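Local coordinates for uncharacterized protein (Bacteroides ovatus, PDB 4IPB), which is of unknown function but belongs to the putative beta-lactamase-inhibitor-like, PepSY-like family, at residues 84-89 and 96-101; 67-72 and 113-118. All coordinates share one frame; numbering follows the deposited sequence.

How the interactions relate
Interaction 1 (84-89 with 96-101) pairs two strands in the interior of a long antiparallel sheet, near the middle of the chain and with no exposed residue. Interaction 2 (67-72 with 113-118), farther out, sets a helix against the end of the next strand and the turn beyond it; both are partly buried, but here T68 and Q118 are exposed. Strands 97-104 and 107-115 are neighbours, with I98 O 2.8 Å from Y115 N. The central contact is a ladder of backbone hydrogen bonds with aliphatic side chains on one face and a mixture of aliphatic and polar ones on the other; the outer one rests on methyl groups meeting an aromatic residue and carbonyl oxygens.

Interaction 1 of 2, residues 84-89 and 96-101; sequences DNVTMV and AIIVIK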
loop_
_atom_site.group_PDB
_atom_site.type_symbol
_atom_site.label_atom_id
_atom_site.label_comp_id
_atom_site.label_asym_id
_atom_site.label_seq_id
_atom_site.Cartn_x
_atom_site.Cartn_y
_atom_site.Cartn_z
ATOM N N ASP A 84 -10.751 3.157 7.542
ATOM C CA ASP A 84 -10.278 4.392 6.915
ATOM C C ASP A 84 -9.654 4.182 5.547
ATOM O O ASP A 84 -9.798 5.043 4.662
ATOM C CB ASP A 84 -9.230 5.089 7.773
ATOM C CG ASP A 84 -9.811 5.665 9.062
ATOM O OD1 ASP A 84 -11.057 5.695 9.261
ATOM O OD2 ASP A 84 -8.983 6.103 9.889
ATOM N N ASN A 85 -8.955 3.067 5.396
ATOM C CA ASN A 85 -8.315 2.757 4.134
ATOM C C ASN A 85 -8.006 1.269 4.039
ATOM O O ASN A 85 -7.977 0.541 5.034
ATOM C CB ASN A 85 -7.066 3.631 4.007
ATOM C CG ASN A 85 -6.473 3.635 2.603
ATOM O OD1 ASN A 85 -7.155 3.362 1.590
ATOM N ND2 ASN A 85 -5.193 3.996 2.523
ATOM N N VAL A 86 -7.844 0.820 2.800
ATOM C CA VAL A 86 -7.506 -0.557 2.488
ATOM C C VAL A 86 -6.449 -0.462 1.397
ATOM O O VAL A 86 -6.722 0.155 0.372
ATOM C CB VAL A 86 -8.744 -1.344 2.003
ATOM C CG1 VAL A 86 -8.385 -2.796 1.664
ATOM C CG2 VAL A 86 -9.887 -1.273 3.024
ATOM N N THR A 87 -5.281 -1.073 1.631
ATOM C CA THR A 87 -4.177 -1.003 0.691
ATOM C C THR A 87 -3.732 -2.408 0.308
ATOM O O THR A 87 -3.441 -3.264 1.204
ATOM C CB THR A 87 -2.992 -0.227 1.266
ATOM O OG1 THR A 87 -3.455 1.019 1.751
ATOM C CG2 THR A 87 -1.901 -0.022 0.235
HETATM N N MSE A 88 -3.606 -2.687 -0.976
HETATM C CA MSE A 88 -3.024 -3.946 -1.425
HETATM C C MSE A 88 -1.550 -3.705 -1.727
HETATM O O MSE A 88 -1.241 -2.720 -2.418
HETATM C CB MSE A 88 -3.753 -4.431 -2.668
HETATM C CG MSE A 88 -3.122 -5.656 -3.339
HETATM SE SE MSE A 88 -3.174 -7.256 -2.217
HETATM C CE MSE A 88 -5.075 -7.665 -2.490
ATOM N N VAL A 89 -0.680 -4.507 -1.186
ATOM C CA VAL A 89 0.791 -4.335 -1.294
ATOM C C VAL A 89 1.325 -5.552 -1.996
ATOM O O VAL A 89 1.122 -6.675 -1.541
ATOM C CB VAL A 89 1.493 -4.117 0.062
ATOM C CG1 VAL A 89 2.946 -3.729 -0.166
ATOM C CG2 VAL A 89 0.803 -3.068 0.880
ATOM N N ALA A 96 1.970 -11.013 -1.158
ATOM C CA ALA A 96 1.180 -9.808 -0.990
ATOM C C ALA A 96 0.643 -9.670 0.428
ATOM O O ALA A 96 0.413 -10.626 1.141
ATOM C CB ALA A 96 0.022 -9.756 -1.972
ATOM N N ILE A 97 0.421 -8.429 0.818
ATOM C CA ILE A 97 -0.106 -8.053 2.122
ATOM C C ILE A 97 -1.257 -7.061 1.909
ATOM O O ILE A 97 -1.157 -6.165 1.102
ATOM C CB ILE A 97 0.932 -7.323 2.981
ATOM C CG1 ILE A 97 2.128 -8.202 3.217
ATOM C CG2 ILE A 97 0.314 -6.948 4.334
ATOM C CD1 ILE A 97 3.354 -7.488 3.797
ATOM N N ILE A 98 -2.344 -7.277 2.632
ATOM C CA ILE A 98 -3.450 -6.365 2.655
ATOM C C ILE A 98 -3.391 -5.573 3.963
ATOM O O ILE A 98 -3.363 -6.142 5.042
ATOM C CB ILE A 98 -4.799 -7.099 2.576
ATOM C CG1 ILE A 98 -4.987 -7.828 1.248
ATOM C CG2 ILE A 98 -5.934 -6.072 2.717
ATOM C CD1 ILE A 98 -4.378 -9.203 1.198
ATOM N N VAL A 99 -3.331 -4.256 3.860
ATOM C CA VAL A 99 -3.210 -3.399 5.035
ATOM C C VAL A 99 -4.529 -2.688 5.162
ATOM O O VAL A 99 -4.943 -1.930 4.271
ATOM C CB VAL A 99 -2.043 -2.400 4.953
ATOM C CG1 VAL A 99 -1.984 -1.619 6.230
ATOM C CG2 VAL A 99 -0.728 -3.133 4.738
ATOM N N ILE A 100 -5.202 -2.930 6.283
ATOM C CA ILE A 100 -6.468 -2.243 6.573
ATOM C C ILE A 100 -6.214 -1.282 7.705
ATOM O O ILE A 100 -5.769 -1.698 8.772
ATOM C CB ILE A 100 -7.590 -3.219 6.946
ATOM C CG1 ILE A 100 -7.697 -4.323 5.880
ATOM C CG2 ILE A 100 -8.893 -2.454 7.152
ATOM C CD1 ILE A 100 -8.739 -5.388 6.197
ATOM N N LYS A 101 -6.475 0.017 7.464
ATOM C CA LYS A 101 -6.341 1.024 8.497
ATOM C C LYS A 101 -7.698 1.262 9.127
ATOM O O LYS A 101 -8.676 1.586 8.438
ATOM C CB LYS A 101 -5.786 2.331 7.941
ATOM C CG LYS A 101 -5.445 3.334 9.014
ATOM C CD LYS A 101 -4.897 4.591 8.403
ATOM C CE LYS A 101 -4.567 5.596 9.476
ATOM N NZ LYS A 101 -4.373 6.956 8.915
HETATM O O HOH W 1 -7.157 7.723 8.623
HETATM O O HOH W 2 -4.331 0.907 4.351
#
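M88 and I98 meet on one face of an antiparallel strand pair, their side chains crossing obliquely. The selenomethionine M88 leaves with CG anti to the backbone N (chi1 173°) and then bends at chi2 and chi3, which curls CE back to 3.7 Å from I98 CG1. SE also reaches A96 CB at 4.1 Å; a flexible, unbranched chain suits such a bridge over two neighbours. Farther along this face V86 adds looser contacts, CG1 to I98 and CG2 to I100, and L65 lies against both V86 and I98.

The other face carries N85, T87 and V89 opposite K101, V99 and I97. V89 and V99 turn CG2 toward each other, 4.2 Å apart, and F139 of helix 136-139 packs on V89, I97 and V99; beta-branched residues suit these extended backbones. T87 adds a polar note: its OG1 lies beside the backbone N, 2.7 Å from a water that donates a second bond to V99 O, an oxygen already holding T87 N.

T87-V99 and V89-I97 are hydrogen-bonded pairs, and V99 N to T87 O is nearly straight at 173°. At the far end D84 and N85 both face K101 in a classic beta bulge: K101 O accepts D84 N at 2.8 Å and a weak bond from N85 N. K101 stretches out fully beyond CG, yet NZ stays 4.8 Å from D84 OD2, the two joined through a water, while the aspartate's salt bridge goes to K110.

Chemically, then, the backbone supplies the directional bonds and aliphatic groups pack across both faces, with polar T87, N85 and K101 on one of them and charge kept to the bulged end. There D84 would probably be stabilised as an anion by two nearby lysines, one direct and one through water.

Interaction 2 of 2, residues 67-72 and 113-118; sequences PTVYNA and LFYTPQ
The ring of Y115 receives V69 and A72 of the helix obliquely. A72 CB comes to Y115 CE1 at 4.2 Å, and V69 CG1 sits equally near the tyrosine CB, at the root of the ring. The CA-CB bond of Y115 points toward the helix, and the first torsion (chi1 -77°) sets CG beside the backbone N; the small A72 lets the ring and the helix approach closely. F73 of the same helix and L121 of the adjoining strand also touch this tyrosine.

V69 is the branched wedge of the contact. While CG1 lies anti to the backbone N and meets Y115, CG2 turns to the main chain beyond the strand, 3.7 Å from both T116 O and P117 O. T68, one residue earlier, offers its methyl: CG2, anti to the backbone N, rests 3.5 Å from Q118 O. The alkyl part of this threonine thus faces the turn.

That turn has its own bonds. T116 OG1 accepts the backbone N of I120, and a weak bond from Q118 N at 3.2 Å, while Q95 packs on T116, P117 and Q118.

T68, V69 and A72 fall on one side of the first turns of helix 67-75. This is helix-on-sheet packing, consistent with the alpha-beta architecture of PepSY-like domains, here at the end of strand 107-115 before the chain turns into strand 121-126.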
loop_
_atom_site.group_PDB
_atom_site.type_symbol
_atom_site.label_atom_id
_atom_site.label_comp_id
_atom_site.label_asym_id
_atom_site.label_seq_id
_atom_site.Cartn_x
_atom_site.Cartn_y
_atom_site.Cartn_z
ATOM N N PRO A 67 -13.406 -12.430 -0.684
ATOM C CA PRO A 67 -14.172 -12.962 0.407
ATOM C C PRO A 67 -13.307 -13.489 1.550
ATOM O O PRO A 67 -13.672 -13.341 2.723
ATOM C CB PRO A 67 -15.011 -14.068 -0.260
ATOM C CG PRO A 67 -15.138 -13.632 -1.681
ATOM C CD PRO A 67 -13.854 -12.922 -2.000
ATOM N N THR A 68 -12.181 -14.114 1.218
ATOM C CA THR A 68 -11.334 -14.730 2.229
ATOM C C THR A 68 -10.817 -13.705 3.211
ATOM O O THR A 68 -10.879 -13.923 4.440
ATOM C CB THR A 68 -10.180 -15.519 1.572
ATOM O OG1 THR A 68 -10.723 -16.640 0.858
ATOM C CG2 THR A 68 -9.247 -16.068 2.626
ATOM N N VAL A 69 -10.333 -12.573 2.694
ATOM C CA VAL A 69 -9.812 -11.536 3.574
ATOM C C VAL A 69 -10.947 -10.810 4.302
ATOM O O VAL A 69 -10.850 -10.556 5.500
ATOM C CB VAL A 69 -8.894 -10.550 2.846
ATOM C CG1 VAL A 69 -8.376 -9.508 3.799
ATOM C CG2 VAL A 69 -7.711 -11.275 2.220
ATOM N N TYR A 70 -12.025 -10.508 3.573
ATOM C CA TYR A 70 -13.226 -9.947 4.178
ATOM C C TYR A 70 -13.753 -10.747 5.365
ATOM O O TYR A 70 -14.039 -10.195 6.418
ATOM C CB TYR A 70 -14.335 -9.792 3.152
ATOM C CG TYR A 70 -15.553 -9.152 3.768
ATOM C CD1 TYR A 70 -15.628 -7.771 3.905
ATOM C CD2 TYR A 70 -16.650 -9.916 4.121
ATOM C CE1 TYR A 70 -16.759 -7.175 4.466
ATOM C CE2 TYR A 70 -17.801 -9.333 4.676
ATOM C CZ TYR A 70 -17.850 -7.971 4.836
ATOM O OH TYR A 70 -18.962 -7.389 5.394
ATOM N N ASN A 71 -13.922 -12.047 5.157
ATOM C CA ASN A 71 -14.481 -12.914 6.168
ATOM C C ASN A 71 -13.596 -12.947 7.408
ATOM O O ASN A 71 -14.095 -13.017 8.538
ATOM C CB ASN A 71 -14.664 -14.334 5.665
ATOM C CG ASN A 71 -15.763 -14.455 4.625
ATOM O OD1 ASN A 71 -16.619 -13.554 4.464
ATOM N ND2 ASN A 71 -15.739 -15.554 3.885
ATOM N N ALA A 72 -12.289 -12.919 7.184
ATOM C CA ALA A 72 -11.324 -12.881 8.283
ATOM C C ALA A 72 -11.470 -11.582 9.031
ATOM O O ALA A 72 -11.489 -11.595 10.251
ATOM C CB ALA A 72 -9.912 -13.075 7.776
ATOM N N LEU A 113 -3.730 -2.958 10.199
ATOM C CA LEU A 113 -3.906 -4.396 10.313
ATOM C C LEU A 113 -3.283 -4.988 9.075
ATOM O O LEU A 113 -3.625 -4.596 7.988
ATOM C CB LEU A 113 -5.408 -4.746 10.370
ATOM C CG LEU A 113 -6.314 -3.960 11.281
ATOM C CD1 LEU A 113 -7.751 -4.440 11.164
ATOM C CD2 LEU A 113 -5.775 -4.000 12.673
ATOM N N PHE A 114 -2.334 -5.914 9.231
ATOM C CA PHE A 114 -1.602 -6.575 8.123
ATOM C C PHE A 114 -2.095 -8.011 7.942
ATOM O O PHE A 114 -1.797 -8.900 8.796
ATOM C CB PHE A 114 -0.119 -6.576 8.441
ATOM C CG PHE A 114 0.493 -5.174 8.527
ATOM C CD1 PHE A 114 0.328 -4.413 9.650
ATOM C CD2 PHE A 114 1.335 -4.714 7.519
ATOM C CE1 PHE A 114 0.911 -3.147 9.748
ATOM C CE2 PHE A 114 1.935 -3.480 7.616
ATOM C CZ PHE A 114 1.696 -2.667 8.732
ATOM N N TYR A 115 -2.852 -8.222 6.865
ATOM C CA TYR A 115 -3.440 -9.495 6.550
ATOM C C TYR A 115 -2.719 -10.168 5.370
ATOM O O TYR A 115 -2.360 -9.505 4.395
ATOM C CB TYR A 115 -4.933 -9.353 6.132
ATOM C CG TYR A 115 -5.867 -9.140 7.289
ATOM C CD1 TYR A 115 -6.404 -10.215 7.936
ATOM C CD2 TYR A 115 -6.238 -7.852 7.699
ATOM C CE1 TYR A 115 -7.269 -10.052 9.012
ATOM C CE2 TYR A 115 -7.098 -7.672 8.785
ATOM C CZ TYR A 115 -7.609 -8.769 9.413
ATOM O OH TYR A 115 -8.456 -8.642 10.493
ATOM N N THR A 116 -2.652 -11.477 5.440
ATOM C CA THR A 116 -2.215 -12.260 4.297
ATOM C C THR A 116 -3.411 -12.455 3.384
ATOM O O THR A 116 -4.595 -12.351 3.805
ATOM C CB THR A 116 -1.654 -13.655 4.690
ATOM O OG1 THR A 116 -2.718 -14.519 5.087
ATOM C CG2 THR A 116 -0.600 -13.568 5.819
ATOM N N PRO A 117 -3.157 -12.826 2.131
ATOM C CA PRO A 117 -4.265 -13.199 1.220
ATOM C C PRO A 117 -5.115 -14.364 1.659
ATOM O O PRO A 117 -6.237 -14.501 1.160
ATOM C CB PRO A 117 -3.543 -13.536 -0.085
ATOM C CG PRO A 117 -2.254 -12.704 0.017
ATOM C CD PRO A 117 -1.865 -12.871 1.447
ATOM N N GLN A 118 -4.599 -15.213 2.556
ATOM C CA GLN A 118 -5.371 -16.308 3.134
ATOM C C GLN A 118 -6.161 -15.884 4.379
ATOM O O GLN A 118 -6.762 -16.710 5.067
ATOM C CB GLN A 118 -4.442 -17.463 3.483
ATOM C CG GLN A 118 -3.700 -18.077 2.299
ATOM C CD GLN A 118 -2.645 -17.175 1.657
ATOM O OE1 GLN A 118 -1.889 -16.469 2.344
ATOM N NE2 GLN A 118 -2.617 -17.159 0.323
#